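Local coordinates for protein Sso-CP2 metallo-carboxypetidase (Sulfolobus solfataricus, PDB 4MMO) that probably acts as a zinc-dependent carboxypeptidase of the M20 family, trimming residues from the C-terminal end of peptides, at residues 64-69 and 429-434; 158-163 and 393-398; 175-180 and 371-376. All blocks are in the same frame, centred on the assembly; numbering follows the deposited sequence.

Interaction 1 of 3, residues 64-69 and 429-434; sequences KTLLIY and EFLKLY
The C-terminal part of helix 417-433, with Tyr434, lies on the mixed sheet, against Lys64 and Leu66 at strand 65-71. The apolar part is close-packed and buried. It centres on Leu66, whose CG lies anti to the backbone N (chi1 175°), so that the side chain reaches toward the helix. Its CD2 meets the edge of the Phe430 ring tip to tip, 3.6 Å from CE2 of Phe430. The same methyl of Leu66 touches CD2 of Leu431 at 3.8 Å, where the two leucines cross at about a right angle.

Toward Lys64 the contact becomes polar and is partly open to solvent. The Lys64 chain is extended beyond CG and runs over one face of the Tyr434 ring. Its CD sits 4.2 Å from the centroid of the Tyr434 ring, a CH-pi contact displaced toward the rim. Lys64 NZ lies 4.6 Å from the same centroid, 17° off the ring normal, in cation-pi geometry. NZ of Lys64 also donates a hydrogen bond to O of Tyr434, at 2.8 Å and in the carbonyl plane. A salt bridge to the terminal carboxylate of Leu437 gives the ammonium group a second partner. An alanine here would remove the chain over the ring and the ammonium group, and would probably loosen the hold on the C-terminal tail.

Tyr434 OH turns to Ser159 OG on strand 159-161, next to strand 65-71 in the sheet. On the helix side, Phe430 packs on Val355 and Met359 of helix 354-367, and Leu431 on Ile116 and Leu119 of helix 102-121.

Interaction 2 of 3, residues 158-163 and 393-398; sequences DSVIME and RDAVSA
Two parallel strands form one border of the mixed sheet in the zinc-binding part of the M20 peptidase. Strand 395-396 is outermost within the chain, and strand 159-161 runs beside it toward the metal site. Val160 pairs with Ala395, and Ile161 with Val396. Val160 N donates to Asp394 O at 3.0 Å, nearly along the C=O axis. Val396 N donates to Val160 O at 3.2 Å. Met162 N gives the shortest and straightest bond, 2.8 Å to Val396 O with 167° at the hydrogen.

On one face, Val160 CG1 presses on Ala395 CB at 3.3 Å, a tight fit. On the other, Ile161 and Val396 lie side by side and point the same way, and Ile161 packs further on Met359 of helix 354-367.

Just past the strand, Glu163 binds the zinc ion together with His71 and Asp104. Its backbone N is held by Gln381 and its O by Asn105, so the second shell fixes this ligand's main chain. At the other end, a water closes the pair: it donates to Asp158 O at 2.7 Å and accepts from Asp394 N at 3.0 Å.

Interaction 3 of 3, residues 175-180 and 371-376; sequences IVLGVK and PQVIPN
Strands 174-176 and 372-374 run parallel as a short two-stranded sheet. Three backbone hydrogen bonds set the spacing. Ile175 N donates to Gln372 O at 2.8 Å. Ile374 N then donates to Ile175 O, and Leu177 N to Ile374 O.

On one face, Ile175 fits between two neighbours. Its CG1 lies alongside Pro371 CB at 4.1 Å, and its CB meets CG2 of Val373. Val373 offers its other methyl, CG1, to CD1 of Leu177 at 4.0 Å, where the two side chains cross obliquely. On the opposite face, Val176 and Ile374 lie side by side. CG2 of Val176 rests 4.0 Å from CG1 of Ile374, while CG1 of Val176 packs against the backbone of Asn376.

The two backbones come closest at Gly178, whose CA is 3.9 Å from Asn376 CA. A side chain there would run into Pro375 O and crowd Asn376 CB. With none present, Asn376 CB comes to 3.4 Å from Gly178 C. The Asn376 amide then crosses Lys180, with ND2 3.8 Å from Lys180 CG. Arg348 holds OD1 of Asn376, and Leu277 O accepts from ND2.

Helix 354-367 covers the face of Ile175 and Val373, through Met359 and Ile360. Pro375 packs on Leu244 of helix 239-247. Val396 of strand 395-396 touches Ile175 and Leu177. Strand 178-190 enters the antiparallel sheet of the M20 dimerisation region, so the pair sits at the exit from the zinc-binding part.

The three contacts nest along the chain: interaction 3 lies within the loop closed by interaction 2, and interaction 2 within that closed by interaction 1. In space they form a row. The centres of interactions 1 and 2 are about 9 Å apart, those of 2 and 3 about 11 Å, and those of 1 and 3 about 18 Å. Interactions 1 and 2 share the mixed sheet, where strands 65-71 and 159-161 are neighbours. Interaction 3 joins the row through a probable hydrogen bond from Ser397 N to Val176 O. Helix 354-367 packs on all three. The row thus links the C-terminal helix, the strand leading to zinc ligand Glu163 and the start of strand 178-190.

Interaction 1 of 3, residues 64-69 and 429-434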
ATOM      1  N   LYS A  64      36.978  27.200 -26.308  1.00 32.99           N
ATOM      2  CA  LYS A  64      35.804  26.802 -25.533  1.00 41.89           C
ATOM      3  C   LYS A  64      35.749  25.293 -25.320  1.00 37.28           C
ATOM      4  O   LYS A  64      36.119  24.517 -26.205  1.00 39.41           O
ATOM      5  CB  LYS A  64      34.526  27.262 -26.232  1.00 39.15           C
ATOM      6  CG  LYS A  64      34.258  28.752 -26.111  1.00 45.85           C
ATOM      7  CD  LYS A  64      33.034  29.137 -26.914  1.00 52.16           C
ATOM      8  CE  LYS A  64      32.633  30.581 -26.686  1.00 50.15           C
ATOM      9  NZ  LYS A  64      31.345  30.896 -27.360  1.00 38.64           N
ATOM     10  N   THR A  65      35.273  24.892 -24.143  1.00 38.82           N
ATOM     11  CA  THR A  65      35.126  23.480 -23.799  1.00 27.68           C
ATOM     12  C   THR A  65      33.694  23.192 -23.369  1.00 35.89           C
ATOM     13  O   THR A  65      33.162  23.843 -22.466  1.00 38.37           O
ATOM     14  CB  THR A  65      36.080  23.076 -22.663  1.00 35.92           C
ATOM     15  OG1 THR A  65      37.433  23.298 -23.076  1.00 43.63           O
ATOM     16  CG2 THR A  65      35.901  21.603 -22.295  1.00 44.30           C
ATOM     17  N   LEU A  66      33.083  22.207 -24.023  1.00 32.10           N
ATOM     18  CA  LEU A  66      31.724  21.789 -23.717  1.00 29.45           C
ATOM     19  C   LEU A  66      31.707  20.421 -23.024  1.00 30.33           C
ATOM     20  O   LEU A  66      32.329  19.469 -23.489  1.00 30.47           O
ATOM     21  CB  LEU A  66      30.902  21.733 -25.008  1.00 29.06           C
ATOM     22  CG  LEU A  66      29.475  21.192 -24.895  1.00 36.15           C
ATOM     23  CD1 LEU A  66      28.603  22.127 -24.071  1.00 40.92           C
ATOM     24  CD2 LEU A  66      28.878  20.970 -26.275  1.00 34.88           C
ATOM     25  N   LEU A  67      30.988  20.340 -21.910  1.00 30.53           N
ATOM     26  CA  LEU A  67      30.759  19.078 -21.214  1.00 30.80           C
ATOM     27  C   LEU A  67      29.386  18.541 -21.605  1.00 37.08           C
ATOM     28  O   LEU A  67      28.378  19.219 -21.421  1.00 32.07           O
ATOM     29  CB  LEU A  67      30.834  19.286 -19.696  1.00 29.48           C
ATOM     30  CG  LEU A  67      30.620  18.051 -18.809  1.00 35.20           C
ATOM     31  CD1 LEU A  67      31.631  16.965 -19.126  1.00 37.10           C
ATOM     32  CD2 LEU A  67      30.707  18.430 -17.340  1.00 33.34           C
ATOM     33  N   ILE A  68      29.351  17.332 -22.159  1.00 31.28           N
ATOM     34  CA  ILE A  68      28.094  16.720 -22.585  1.00 34.81           C
ATOM     35  C   ILE A  68      27.723  15.555 -21.667  1.00 36.95           C
ATOM     36  O   ILE A  68      28.496  14.617 -21.506  1.00 32.83           O
ATOM     37  CB  ILE A  68      28.177  16.226 -24.045  1.00 26.37           C
ATOM     38  CG1 ILE A  68      28.448  17.411 -24.976  1.00 24.94           C
ATOM     39  CG2 ILE A  68      26.888  15.499 -24.447  1.00 29.12           C
ATOM     40  CD1 ILE A  68      28.496  17.062 -26.452  1.00 33.83           C
ATOM     41  N   TYR A  69      26.532  15.631 -21.078  1.00 31.50           N
ATOM     42  CA  TYR A  69      26.032  14.601 -20.174  1.00 26.07           C
ATOM     43  C   TYR A  69      24.902  13.803 -20.816  1.00 37.04           C
ATOM     44  O   TYR A  69      23.968  14.368 -21.383  1.00 31.95           O
ATOM     45  CB  TYR A  69      25.541  15.232 -18.862  1.00 22.97           C
ATOM     46  CG  TYR A  69      24.733  14.297 -17.981  1.00 37.31           C
ATOM     47  CD1 TYR A  69      23.361  14.170 -18.150  1.00 39.05           C
ATOM     48  CD2 TYR A  69      25.340  13.549 -16.979  1.00 41.36           C
ATOM     49  CE1 TYR A  69      22.617  13.323 -17.355  1.00 34.86           C
ATOM     50  CE2 TYR A  69      24.599  12.694 -16.172  1.00 30.97           C
ATOM     51  CZ  TYR A  69      23.239  12.586 -16.367  1.00 42.41           C
ATOM     52  OH  TYR A  69      22.491  11.739 -15.580  1.00 40.21           O
ATOM     53  N   GLU A 429      24.474  21.679 -35.872  1.00 46.03           N
ATOM     54  CA  GLU A 429      24.280  23.124 -35.927  1.00 27.79           C
ATOM     55  C   GLU A 429      24.607  23.769 -34.588  1.00 39.11           C
ATOM     56  O   GLU A 429      25.182  24.858 -34.546  1.00 34.65           O
ATOM     57  CB  GLU A 429      22.847  23.467 -36.335  1.00 36.31           C
ATOM     58  CG  GLU A 429      22.612  23.461 -37.838  1.00 65.33           C
ATOM     59  CD  GLU A 429      23.449  24.500 -38.565  1.00 91.92           C
ATOM     60  OE1 GLU A 429      23.698  24.319 -39.775  1.00111.24           O
ATOM     61  OE2 GLU A 429      23.859  25.495 -37.926  1.00 78.08           O
ATOM     62  N   PHE A 430      24.258  23.098 -33.492  1.00 29.39           N
ATOM     63  CA  PHE A 430      24.553  23.645 -32.176  1.00 32.53           C
ATOM     64  C   PHE A 430      26.059  23.771 -31.962  1.00 38.27           C
ATOM     65  O   PHE A 430      26.530  24.779 -31.443  1.00 39.00           O
ATOM     66  CB  PHE A 430      23.929  22.799 -31.064  1.00 31.95           C
ATOM     67  CG  PHE A 430      24.557  23.026 -29.720  1.00 41.18           C
ATOM     68  CD1 PHE A 430      24.303  24.191 -29.010  1.00 26.28           C
ATOM     69  CD2 PHE A 430      25.418  22.086 -29.174  1.00 33.69           C
ATOM     70  CE1 PHE A 430      24.892  24.411 -27.776  1.00 37.24           C
ATOM     71  CE2 PHE A 430      26.010  22.303 -27.943  1.00 36.56           C
ATOM     72  CZ  PHE A 430      25.746  23.466 -27.243  1.00 38.35           C
ATOM     73  N   LEU A 431      26.809  22.756 -32.377  1.00 37.92           N
ATOM     74  CA  LEU A 431      28.255  22.735 -32.175  1.00 34.59           C
ATOM     75  C   LEU A 431      28.993  23.713 -33.100  1.00 34.56           C
ATOM     76  O   LEU A 431      30.084  24.173 -32.777  1.00 32.59           O
ATOM     77  CB  LEU A 431      28.805  21.318 -32.388  1.00 31.16           C
ATOM     78  CG  LEU A 431      28.407  20.219 -31.385  1.00 32.51           C
ATOM     79  CD1 LEU A 431      28.861  18.870 -31.896  1.00 28.85           C
ATOM     80  CD2 LEU A 431      28.996  20.474 -30.008  1.00 31.15           C
ATOM     81  N   LYS A 432      28.415  23.997 -34.262  1.00 34.43           N
ATOM     82  CA  LYS A 432      29.008  24.951 -35.196  1.00 44.97           C
ATOM     83  C   LYS A 432      28.817  26.368 -34.678  1.00 40.79           C
ATOM     84  O   LYS A 432      29.655  27.242 -34.880  1.00 54.97           O
ATOM     85  CB  LYS A 432      28.358  24.819 -36.574  1.00 39.62           C
ATOM     86  CG  LYS A 432      28.872  23.658 -37.404  1.00 50.77           C
ATOM     87  CD  LYS A 432      27.980  23.408 -38.608  1.00 51.65           C
ATOM     88  CE  LYS A 432      28.750  22.755 -39.740  1.00 75.12           C
ATOM     89  NZ  LYS A 432      27.848  22.082 -40.713  1.00 99.08           N
ATOM     90  N   LEU A 433      27.709  26.567 -33.977  1.00 41.40           N
ATOM     91  CA  LEU A 433      27.238  27.886 -33.595  1.00 38.93           C
ATOM     92  C   LEU A 433      27.766  28.325 -32.229  1.00 54.17           C
ATOM     93  O   LEU A 433      28.108  29.496 -32.032  1.00 45.79           O
ATOM     94  CB  LEU A 433      25.713  27.850 -33.586  1.00 39.27           C
ATOM     95  CG  LEU A 433      24.912  29.142 -33.526  1.00 67.06           C
ATOM     96  CD1 LEU A 433      25.357  30.135 -34.587  1.00 76.91           C
ATOM     97  CD2 LEU A 433      23.457  28.782 -33.707  1.00 38.15           C
ATOM     98  N   TYR A 434      27.838  27.385 -31.290  1.00 42.63           N
ATOM     99  CA  TYR A 434      28.310  27.682 -29.936  1.00 42.33           C
ATOM    100  C   TYR A 434      29.664  28.399 -29.901  1.00 46.58           C
ATOM    101  O   TYR A 434      29.820  29.389 -29.185  1.00 38.90           O
ATOM    102  CB  TYR A 434      28.377  26.402 -29.096  1.00 42.71           C
ATOM    103  CG  TYR A 434      29.006  26.597 -27.735  1.00 40.05           C
ATOM    104  CD1 TYR A 434      28.450  27.470 -26.809  1.00 40.24           C
ATOM    105  CD2 TYR A 434      30.152  25.908 -27.374  1.00 33.50           C
ATOM    106  CE1 TYR A 434      29.021  27.651 -25.564  1.00 40.59           C
ATOM    107  CE2 TYR A 434      30.728  26.078 -26.127  1.00 34.83           C
ATOM    108  CZ  TYR A 434      30.159  26.950 -25.228  1.00 35.12           C
ATOM    109  OH  TYR A 434      30.733  27.122 -23.992  1.00 49.02           O
TER

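Interaction 2 of 3, residues 158-163 and 393-398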
ATOM      1  N   ASP A 158      33.456  25.208 -19.955  1.00 30.98           N
ATOM      2  CA  ASP A 158      32.826  26.526 -19.926  1.00 39.79           C
ATOM      3  C   ASP A 158      31.311  26.413 -19.915  1.00 42.81           C
ATOM      4  O   ASP A 158      30.618  27.320 -19.461  1.00 33.84           O
ATOM      5  CB  ASP A 158      33.269  27.355 -21.130  1.00 32.35           C
ATOM      6  CG  ASP A 158      34.773  27.415 -21.260  1.00 36.97           C
ATOM      7  OD1 ASP A 158      35.419  28.023 -20.381  1.00 56.14           O
ATOM      8  OD2 ASP A 158      35.309  26.845 -22.232  1.00 42.36           O
ATOM      9  N   SER A 159      30.794  25.301 -20.423  1.00 35.28           N
ATOM     10  CA  SER A 159      29.356  25.081 -20.431  1.00 36.63           C
ATOM     11  C   SER A 159      29.041  23.596 -20.429  1.00 41.97           C
ATOM     12  O   SER A 159      29.907  22.766 -20.700  1.00 31.38           O
ATOM     13  CB  SER A 159      28.715  25.745 -21.649  1.00 33.66           C
ATOM     14  OG  SER A 159      29.184  25.161 -22.850  1.00 46.46           O
ATOM     15  N   VAL A 160      27.790  23.276 -20.120  1.00 34.99           N
ATOM     16  CA  VAL A 160      27.348  21.900 -20.057  1.00 34.91           C
ATOM     17  C   VAL A 160      25.959  21.751 -20.654  1.00 35.68           C
ATOM     18  O   VAL A 160      25.095  22.606 -20.457  1.00 26.99           O
ATOM     19  CB  VAL A 160      27.343  21.383 -18.596  1.00 46.57           C
ATOM     20  CG1 VAL A 160      26.510  22.297 -17.701  1.00 40.58           C
ATOM     21  CG2 VAL A 160      26.834  19.951 -18.525  1.00 35.44           C
ATOM     22  N   ILE A 161      25.751  20.664 -21.393  1.00 33.42           N
ATOM     23  CA  ILE A 161      24.411  20.297 -21.833  1.00 31.12           C
ATOM     24  C   ILE A 161      23.996  18.982 -21.173  1.00 29.40           C
ATOM     25  O   ILE A 161      24.756  18.012 -21.145  1.00 34.00           O
ATOM     26  CB  ILE A 161      24.285  20.235 -23.378  1.00 37.99           C
ATOM     27  CG1 ILE A 161      25.209  19.175 -23.979  1.00 41.09           C
ATOM     28  CG2 ILE A 161      24.588  21.619 -23.985  1.00 41.45           C
ATOM     29  CD1 ILE A 161      24.900  18.868 -25.433  1.00 33.33           C
ATOM     30  N   MET A 162      22.791  18.972 -20.614  1.00 36.67           N
ATOM     31  CA  MET A 162      22.291  17.812 -19.894  1.00 39.71           C
ATOM     32  C   MET A 162      21.739  16.783 -20.881  1.00 27.10           C
ATOM     33  O   MET A 162      22.027  16.862 -22.076  1.00 31.87           O
ATOM     34  CB  MET A 162      21.244  18.245 -18.871  1.00 31.69           C
ATOM     35  CG  MET A 162      21.785  19.183 -17.806  1.00 31.59           C
ATOM     36  SD  MET A 162      23.228  18.533 -16.931  1.00 42.05           S
ATOM     37  CE  MET A 162      22.512  17.070 -16.169  1.00 36.73           C
ATOM     38  N   GLU A 163      20.962  15.819 -20.387  1.00 32.56           N
ATOM     39  CA  GLU A 163      20.597  14.653 -21.191  1.00 40.72           C
ATOM     40  C   GLU A 163      19.803  15.045 -22.442  1.00 40.59           C
ATOM     41  O   GLU A 163      19.834  14.340 -23.453  1.00 38.09           O
ATOM     42  CB  GLU A 163      19.851  13.596 -20.344  1.00 29.82           C
ATOM     43  CG  GLU A 163      18.342  13.774 -20.192  1.00 38.54           C
ATOM     44  CD  GLU A 163      17.663  12.553 -19.556  1.00 41.92           C
ATOM     45  OE1 GLU A 163      16.836  11.905 -20.226  1.00 48.63           O
ATOM     46  OE2 GLU A 163      17.952  12.218 -18.391  1.00 44.63           O
ATOM     47  N   ARG A 393      27.899  27.399 -14.571  1.00 48.17           N
ATOM     48  CA  ARG A 393      26.670  28.182 -14.541  1.00 51.99           C
ATOM     49  C   ARG A 393      25.914  28.079 -15.863  1.00 37.73           C
ATOM     50  O   ARG A 393      24.682  28.086 -15.891  1.00 33.48           O
ATOM     51  CB  ARG A 393      27.014  29.647 -14.247  1.00 40.73           C
ATOM     52  CG  ARG A 393      25.860  30.479 -13.710  1.00 87.06           C
ATOM     53  CD  ARG A 393      26.306  31.904 -13.386  1.00 87.06           C
ATOM     54  N   ASP A 394      26.654  27.994 -16.962  1.00 30.76           N
ATOM     55  CA  ASP A 394      26.037  27.942 -18.282  1.00 34.37           C
ATOM     56  C   ASP A 394      25.622  26.513 -18.590  1.00 44.67           C
ATOM     57  O   ASP A 394      26.392  25.740 -19.165  1.00 41.87           O
ATOM     58  CB  ASP A 394      26.994  28.476 -19.352  1.00 41.63           C
ATOM     59  CG  ASP A 394      27.351  29.942 -19.140  1.00 51.38           C
ATOM     60  OD1 ASP A 394      26.578  30.650 -18.464  1.00 46.26           O
ATOM     61  OD2 ASP A 394      28.400  30.389 -19.647  1.00 52.29           O
ATOM     62  N   ALA A 395      24.401  26.173 -18.189  1.00 34.62           N
ATOM     63  CA  ALA A 395      23.867  24.832 -18.377  1.00 46.55           C
ATOM     64  C   ALA A 395      22.493  24.891 -19.032  1.00 43.46           C
ATOM     65  O   ALA A 395      21.715  25.805 -18.782  1.00 43.22           O
ATOM     66  CB  ALA A 395      23.784  24.106 -17.043  1.00 40.75           C
ATOM     67  N   VAL A 396      22.211  23.902 -19.871  1.00 44.08           N
ATOM     68  CA  VAL A 396      20.926  23.796 -20.549  1.00 31.82           C
ATOM     69  C   VAL A 396      20.611  22.325 -20.817  1.00 35.21           C
ATOM     70  O   VAL A 396      21.515  21.492 -20.884  1.00 35.45           O
ATOM     71  CB  VAL A 396      20.941  24.569 -21.889  1.00 28.88           C
ATOM     72  CG1 VAL A 396      21.999  24.002 -22.823  1.00 36.66           C
ATOM     73  CG2 VAL A 396      19.567  24.554 -22.555  1.00 29.42           C
ATOM     74  N   SER A 397      19.327  22.013 -20.957  1.00 39.54           N
ATOM     75  CA  SER A 397      18.907  20.692 -21.396  1.00 46.99           C
ATOM     76  C   SER A 397      18.116  20.828 -22.687  1.00 52.15           C
ATOM     77  O   SER A 397      16.977  21.299 -22.690  1.00 47.15           O
ATOM     78  CB  SER A 397      18.064  19.999 -20.331  1.00 40.03           C
ATOM     79  OG  SER A 397      17.822  18.649 -20.694  1.00 51.21           O
ATOM     80  N   ALA A 398      18.737  20.413 -23.785  1.00 49.75           N
ATOM     81  CA  ALA A 398      18.131  20.533 -25.099  1.00 57.39           C
ATOM     82  C   ALA A 398      18.782  19.553 -26.058  1.00 44.14           C
ATOM     83  O   ALA A 398      19.870  19.053 -25.784  1.00 41.38           O
ATOM     84  CB  ALA A 398      18.307  21.929 -25.608  1.00 42.71           C
TER
HETATM   85  O   HOH W   1      29.596  28.298 -17.105  1.00 52.31           O

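Interaction 3 of 3, residues 175-180 and 371-376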
ATOM      1  N   ILE A 175      13.615  23.722 -24.949  1.00 33.45           N
ATOM      2  CA  ILE A 175      14.836  24.181 -24.303  1.00 34.39           C
ATOM      3  C   ILE A 175      14.516  24.340 -22.826  1.00 35.09           C
ATOM      4  O   ILE A 175      13.602  25.081 -22.459  1.00 44.78           O
ATOM      5  CB  ILE A 175      15.307  25.545 -24.858  1.00 37.62           C
ATOM      6  CG1 ILE A 175      15.362  25.534 -26.391  1.00 38.24           C
ATOM      7  CG2 ILE A 175      16.660  25.928 -24.270  1.00 30.68           C
ATOM      8  CD1 ILE A 175      16.360  24.580 -26.979  1.00 46.98           C
ATOM      9  N   VAL A 176      15.267  23.642 -21.982  1.00 48.93           N
ATOM     10  CA  VAL A 176      14.969  23.595 -20.556  1.00 45.07           C
ATOM     11  C   VAL A 176      16.155  24.104 -19.742  1.00 38.86           C
ATOM     12  O   VAL A 176      17.259  23.564 -19.822  1.00 37.27           O
ATOM     13  CB  VAL A 176      14.595  22.170 -20.138  1.00 38.19           C
ATOM     14  CG1 VAL A 176      14.108  22.142 -18.698  1.00 37.69           C
ATOM     15  CG2 VAL A 176      13.518  21.618 -21.079  1.00 34.07           C
ATOM     16  N   LEU A 177      15.908  25.142 -18.950  1.00 32.40           N
ATOM     17  CA  LEU A 177      16.971  25.875 -18.272  1.00 31.67           C
ATOM     18  C   LEU A 177      17.129  25.491 -16.805  1.00 42.52           C
ATOM     19  O   LEU A 177      17.661  26.272 -16.015  1.00 38.80           O
ATOM     20  CB  LEU A 177      16.694  27.378 -18.361  1.00 34.24           C
ATOM     21  CG  LEU A 177      16.371  27.917 -19.754  1.00 31.54           C
ATOM     22  CD1 LEU A 177      16.216  29.428 -19.705  1.00 37.64           C
ATOM     23  CD2 LEU A 177      17.446  27.523 -20.752  1.00 30.64           C
ATOM     24  N   GLY A 178      16.669  24.301 -16.431  1.00 31.61           N
ATOM     25  CA  GLY A 178      16.791  23.876 -15.050  1.00 26.88           C
ATOM     26  C   GLY A 178      16.000  22.635 -14.689  1.00 37.11           C
ATOM     27  O   GLY A 178      15.419  21.976 -15.546  1.00 34.31           O
ATOM     28  N   VAL A 179      15.992  22.318 -13.400  1.00 35.62           N
ATOM     29  CA  VAL A 179      15.246  21.180 -12.882  1.00 29.53           C
ATOM     30  C   VAL A 179      14.777  21.452 -11.462  1.00 32.27           C
ATOM     31  O   VAL A 179      15.372  22.254 -10.744  1.00 35.90           O
ATOM     32  CB  VAL A 179      16.114  19.907 -12.840  1.00 26.23           C
ATOM     33  CG1 VAL A 179      16.548  19.505 -14.232  1.00 31.93           C
ATOM     34  CG2 VAL A 179      17.334  20.117 -11.948  1.00 26.30           C
ATOM     35  N   LYS A 180      13.715  20.771 -11.053  1.00 37.65           N
ATOM     36  CA  LYS A 180      13.326  20.770  -9.656  1.00 32.26           C
ATOM     37  C   LYS A 180      14.248  19.823  -8.901  1.00 38.67           C
ATOM     38  O   LYS A 180      14.780  18.874  -9.479  1.00 35.57           O
ATOM     39  CB  LYS A 180      11.872  20.338  -9.499  1.00 28.15           C
ATOM     40  CG  LYS A 180      10.867  21.385  -9.960  1.00 28.83           C
ATOM     41  CD  LYS A 180       9.472  21.048  -9.471  1.00 34.59           C
ATOM     42  CE  LYS A 180       8.421  21.959 -10.075  1.00 32.05           C
ATOM     43  NZ  LYS A 180       7.056  21.613  -9.573  1.00 39.97           N
ATOM     44  N   PRO A 371      11.336  27.434 -30.930  1.00 42.95           N
ATOM     45  CA  PRO A 371      11.634  26.590 -29.766  1.00 45.47           C
ATOM     46  C   PRO A 371      10.911  27.049 -28.505  1.00 52.11           C
ATOM     47  O   PRO A 371      10.848  28.247 -28.236  1.00 57.08           O
ATOM     48  CB  PRO A 371      13.147  26.759 -29.583  1.00 43.44           C
ATOM     49  CG  PRO A 371      13.651  27.192 -30.910  1.00 57.73           C
ATOM     50  CD  PRO A 371      12.561  28.030 -31.497  1.00 47.84           C
ATOM     51  N   GLN A 372      10.377  26.100 -27.743  1.00 50.82           N
ATOM     52  CA  GLN A 372       9.692  26.414 -26.498  1.00 40.10           C
ATOM     53  C   GLN A 372      10.673  26.349 -25.331  1.00 40.79           C
ATOM     54  O   GLN A 372      11.289  25.316 -25.078  1.00 46.74           O
ATOM     55  CB  GLN A 372       8.525  25.452 -26.285  1.00 42.13           C
ATOM     56  CG  GLN A 372       7.500  25.494 -27.411  1.00 55.18           C
ATOM     57  CD  GLN A 372       6.908  26.878 -27.603  1.00 67.77           C
ATOM     58  OE1 GLN A 372       6.225  27.400 -26.718  1.00 57.20           O
ATOM     59  NE2 GLN A 372       7.183  27.491 -28.753  1.00 56.55           N
ATOM     60  N   VAL A 373      10.809  27.472 -24.635  1.00 35.47           N
ATOM     61  CA  VAL A 373      11.816  27.645 -23.596  1.00 30.72           C
ATOM     62  C   VAL A 373      11.131  27.719 -22.240  1.00 35.67           C
ATOM     63  O   VAL A 373      10.298  28.599 -22.014  1.00 42.08           O
ATOM     64  CB  VAL A 373      12.614  28.954 -23.819  1.00 39.14           C
ATOM     65  CG1 VAL A 373      13.777  29.067 -22.837  1.00 29.15           C
ATOM     66  CG2 VAL A 373      13.126  29.033 -25.248  1.00 42.87           C
ATOM     67  N   ILE A 374      11.465  26.794 -21.341  1.00 40.11           N
ATOM     68  CA  ILE A 374      10.931  26.825 -19.979  1.00 39.17           C
ATOM     69  C   ILE A 374      12.067  26.944 -18.964  1.00 37.84           C
ATOM     70  O   ILE A 374      13.175  26.467 -19.212  1.00 38.71           O
ATOM     71  CB  ILE A 374      10.060  25.594 -19.675  1.00 60.93           C
ATOM     72  CG1 ILE A 374      10.826  24.304 -19.971  1.00 65.05           C
ATOM     73  CG2 ILE A 374       8.783  25.657 -20.495  1.00 61.28           C
ATOM     74  CD1 ILE A 374      10.100  23.047 -19.525  1.00 77.78           C
ATOM     75  N   PRO A 375      11.802  27.595 -17.821  1.00 44.96           N
ATOM     76  CA  PRO A 375      12.874  27.868 -16.856  1.00 33.98           C
ATOM     77  C   PRO A 375      13.379  26.610 -16.146  1.00 37.91           C
ATOM     78  O   PRO A 375      14.500  26.604 -15.637  1.00 31.69           O
ATOM     79  CB  PRO A 375      12.211  28.823 -15.860  1.00 45.17           C
ATOM     80  CG  PRO A 375      10.760  28.502 -15.936  1.00 46.82           C
ATOM     81  CD  PRO A 375      10.496  28.094 -17.353  1.00 47.10           C
ATOM     82  N   ASN A 376      12.556  25.566 -16.114  1.00 37.07           N
ATOM     83  CA  ASN A 376      12.947  24.283 -15.533  1.00 33.23           C
ATOM     84  C   ASN A 376      11.902  23.226 -15.835  1.00 40.76           C
ATOM     85  O   ASN A 376      10.751  23.551 -16.119  1.00 31.24           O
ATOM     86  CB  ASN A 376      13.130  24.395 -14.019  1.00 32.45           C
ATOM     87  CG  ASN A 376      11.853  24.797 -13.306  1.00 42.61           C
ATOM     88  OD1 ASN A 376      11.577  25.984 -13.126  1.00 39.80           O
ATOM     89  ND2 ASN A 376      11.067  23.807 -12.892  1.00 34.65           N
TER